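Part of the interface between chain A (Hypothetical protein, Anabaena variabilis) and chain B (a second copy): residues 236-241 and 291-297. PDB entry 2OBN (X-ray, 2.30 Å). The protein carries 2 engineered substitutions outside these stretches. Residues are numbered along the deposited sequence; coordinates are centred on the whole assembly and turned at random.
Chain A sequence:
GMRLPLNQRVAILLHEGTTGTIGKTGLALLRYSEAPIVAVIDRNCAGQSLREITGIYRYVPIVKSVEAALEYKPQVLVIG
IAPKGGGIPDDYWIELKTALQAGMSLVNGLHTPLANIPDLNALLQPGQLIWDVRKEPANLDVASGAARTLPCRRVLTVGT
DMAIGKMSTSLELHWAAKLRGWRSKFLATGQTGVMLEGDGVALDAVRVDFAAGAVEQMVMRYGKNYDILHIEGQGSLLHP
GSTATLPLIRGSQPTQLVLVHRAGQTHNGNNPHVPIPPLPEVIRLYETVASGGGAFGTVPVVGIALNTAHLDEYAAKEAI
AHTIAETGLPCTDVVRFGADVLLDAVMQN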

ATOM      1  N   SER A 236      -0.334 -11.088   3.787  1.00 41.49           N
ATOM      2  CA  SER A 236       0.209 -12.262   3.138  1.00 40.89           C
ATOM      3  C   SER A 236       0.171 -12.041   1.652  1.00 39.40           C
ATOM      4  O   SER A 236      -0.820 -11.564   1.130  1.00 39.38           O
ATOM      5  CB  SER A 236      -0.611 -13.512   3.463  1.00 41.25           C
ATOM      6  OG  SER A 236      -0.182 -14.589   2.654  1.00 41.30           O
ATOM      7  N   LEU A 237       1.247 -12.407   0.964  1.00 40.23           N
ATOM      8  CA  LEU A 237       1.271 -12.325  -0.495  1.00 39.13           C
ATOM      9  C   LEU A 237       0.311 -13.322  -1.158  1.00 37.39           C
ATOM     10  O   LEU A 237       0.042 -13.209  -2.333  1.00 38.59           O
ATOM     11  CB  LEU A 237       2.690 -12.508  -1.011  1.00 39.09           C
ATOM     12  CG  LEU A 237       3.639 -11.386  -0.581  1.00 42.62           C
ATOM     13  CD1 LEU A 237       5.055 -11.694  -1.059  1.00 41.39           C
ATOM     14  CD2 LEU A 237       3.170 -10.029  -1.105  1.00 43.24           C
ATOM     15  N   LEU A 238      -0.209 -14.286  -0.398  1.00 37.44           N
ATOM     16  CA  LEU A 238      -1.175 -15.267  -0.888  1.00 36.02           C
ATOM     17  C   LEU A 238      -2.628 -14.811  -0.696  1.00 37.32           C
ATOM     18  O   LEU A 238      -3.557 -15.451  -1.206  1.00 37.58           O
ATOM     19  CB  LEU A 238      -0.981 -16.588  -0.136  1.00 36.85           C
ATOM     20  CG  LEU A 238       0.447 -17.146  -0.057  1.00 33.66           C
ATOM     21  CD1 LEU A 238       0.438 -18.487   0.599  1.00 35.62           C
ATOM     22  CD2 LEU A 238       1.074 -17.265  -1.448  1.00 38.96           C
ATOM     23  N   HIS A 239      -2.830 -13.726   0.053  1.00 37.31           N
ATOM     24  CA  HIS A 239      -4.166 -13.217   0.317  1.00 37.20           C
ATOM     25  C   HIS A 239      -4.489 -12.200  -0.778  1.00 36.81           C
ATOM     26  O   HIS A 239      -3.734 -11.233  -0.950  1.00 35.93           O
ATOM     27  CB  HIS A 239      -4.220 -12.548   1.686  1.00 36.31           C
ATOM     28  CG  HIS A 239      -5.605 -12.201   2.130  1.00 38.52           C
ATOM     29  ND1 HIS A 239      -6.376 -11.259   1.486  1.00 38.00           N
ATOM     30  CD2 HIS A 239      -6.349 -12.645   3.174  1.00 38.67           C
ATOM     31  CE1 HIS A 239      -7.545 -11.157   2.093  1.00 38.07           C
ATOM     32  NE2 HIS A 239      -7.552 -11.980   3.125  1.00 37.04           N
ATOM     33  N   PRO A 240      -5.618 -12.383  -1.493  1.00 36.37           N
ATOM     34  CA  PRO A 240      -5.955 -11.524  -2.629  1.00 38.50           C
ATOM     35  C   PRO A 240      -6.228 -10.044  -2.355  1.00 38.06           C
ATOM     36  O   PRO A 240      -6.249  -9.265  -3.300  1.00 37.87           O
ATOM     37  CB  PRO A 240      -7.218 -12.178  -3.174  1.00 37.39           C
ATOM     38  CG  PRO A 240      -7.818 -12.808  -2.021  1.00 36.15           C
ATOM     39  CD  PRO A 240      -6.676 -13.386  -1.289  1.00 37.62           C
ATOM     40  N   GLY A 241      -6.481  -9.673  -1.105  1.00 39.28           N
ATOM     41  CA  GLY A 241      -6.719  -8.266  -0.733  1.00 40.30           C
ATOM     42  C   GLY A 241      -5.583  -7.600   0.034  1.00 39.47           C
ATOM     43  O   GLY A 241      -5.680  -6.429   0.408  1.00 40.10           O
TER
ATOM     44  N   SER B 291       1.271 -14.589  -9.947  1.00 40.44           N
ATOM     45  CA  SER B 291       0.703 -15.910  -9.679  1.00 41.41           C
ATOM     46  C   SER B 291       0.681 -16.232  -8.178  1.00 41.35           C
ATOM     47  O   SER B 291       0.025 -17.194  -7.763  1.00 38.71           O
ATOM     48  CB  SER B 291       1.513 -17.010 -10.365  1.00 41.07           C
ATOM     49  OG  SER B 291       2.760 -17.207  -9.700  1.00 45.53           O
ATOM     50  N   GLY B 292       1.406 -15.454  -7.375  1.00 41.07           N
ATOM     51  CA  GLY B 292       1.501 -15.716  -5.939  1.00 40.83           C
ATOM     52  C   GLY B 292       2.032 -17.113  -5.680  1.00 41.25           C
ATOM     53  O   GLY B 292       1.511 -17.833  -4.825  1.00 42.00           O
ATOM     54  N   GLY B 293       3.050 -17.516  -6.446  1.00 40.50           N
ATOM     55  CA  GLY B 293       3.624 -18.846  -6.315  1.00 40.12           C
ATOM     56  C   GLY B 293       2.647 -19.993  -6.531  1.00 40.20           C
ATOM     57  O   GLY B 293       2.962 -21.140  -6.191  1.00 40.82           O
ATOM     58  N   GLY B 294       1.477 -19.695  -7.110  1.00 39.81           N
ATOM     59  CA  GLY B 294       0.422 -20.683  -7.373  1.00 39.91           C
ATOM     60  C   GLY B 294      -0.948 -20.364  -6.789  1.00 40.83           C
ATOM     61  O   GLY B 294      -1.907 -21.096  -7.036  1.00 44.00           O
ATOM     62  N   ALA B 295      -1.056 -19.304  -5.992  1.00 40.62           N
ATOM     63  CA  ALA B 295      -2.329 -18.948  -5.363  1.00 39.89           C
ATOM     64  C   ALA B 295      -3.305 -18.394  -6.403  1.00 40.84           C
ATOM     65  O   ALA B 295      -4.517 -18.619  -6.337  1.00 40.97           O
ATOM     66  CB  ALA B 295      -2.096 -17.940  -4.252  1.00 39.74           C
ATOM     67  N   PHE B 296      -2.755 -17.680  -7.375  1.00 40.91           N
ATOM     68  CA  PHE B 296      -3.540 -17.086  -8.427  1.00 41.84           C
ATOM     69  C   PHE B 296      -3.157 -17.805  -9.698  1.00 43.69           C
ATOM     70  O   PHE B 296      -2.228 -18.604  -9.704  1.00 46.23           O
ATOM     71  CB  PHE B 296      -3.254 -15.587  -8.468  1.00 40.38           C
ATOM     72  CG  PHE B 296      -3.307 -14.965  -7.108  1.00 39.92           C
ATOM     73  CD1 PHE B 296      -4.509 -14.875  -6.432  1.00 40.92           C
ATOM     74  CD2 PHE B 296      -2.154 -14.535  -6.471  1.00 40.48           C
ATOM     75  CE1 PHE B 296      -4.569 -14.359  -5.162  1.00 39.74           C
ATOM     76  CE2 PHE B 296      -2.212 -14.015  -5.197  1.00 40.69           C
ATOM     77  CZ  PHE B 296      -3.426 -13.922  -4.546  1.00 41.49           C
ATOM     78  N   GLY B 297      -3.889 -17.560 -10.767  1.00 45.28           N
ATOM     79  CA  GLY B 297      -3.566 -18.193 -12.035  1.00 46.75           C
ATOM     80  C   GLY B 297      -2.275 -17.623 -12.600  1.00 47.36           C
ATOM     81  O   GLY B 297      -1.804 -16.554 -12.180  1.00 47.53           O
TER

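Contact between a turn of chain A and a glycine-rich loop of chain B, burying 209 Å² summed over both stretches. No hydrogen bond crosses between them; the contact is one of van der Waals packing, and each backbone is held in shape by its own hydrogen bonds.

The apolar side-chain contacts begin with Leu238(A), in an m,t rotamer, which leaves its backbone sideways, but its end reaches chain B, where CD2 lies 4.3 Å from CB of Ala295(B), whose CA-to-CB bond points toward chain A. Pro240(A) adds a second apolar contact, its CB 4.0 Å from CE1 of Phe296(B).

The aromatic ring of Phe296(B) also packs against backbone: this residue has the largest covered area of the contact, 63 Å², and the outer end of its ring reaches the chain A backbone. The Leu237(A) O sits 3.7 Å from Phe296(B) CE2, at the ring edge and near its plane, where the carbonyl oxygen meets the weakly positive C-H rim. The Leu238(A) O is also 3.7 Å away, from Phe296(B) CZ, but approaches obliquely.

A side chain of chain A meets the chain B backbone where Leu238(A) CD2 packs 3.5 Å from Gly292(B) O. Gly292(B) has positive phi, which favours glycine; an ideal CB on Gly292(B) would clash with CD2 of Phe296(B) in the same chain, at 2.8 Å.

Within chain A, a type I turn from Ser236(A) to His239(A) is closed by a hydrogen bond from His239(A) N to Ser236(A) O (3.1 Å). Ser236(A) OG accepts from Leu238(A) N (3.1 Å), and His239(A) ND1 from Gly241(A) N (3.0 Å); the His239(A) CA-to-CB bond points away from chain B. In chain B, Ser291(B) O accepts from both Gly294(B) N (3.0 Å) and Phe296(B) N (2.8 Å), while Ala295(B) N donates to Gly292(B) O (3.2 Å), folding the loop back on itself.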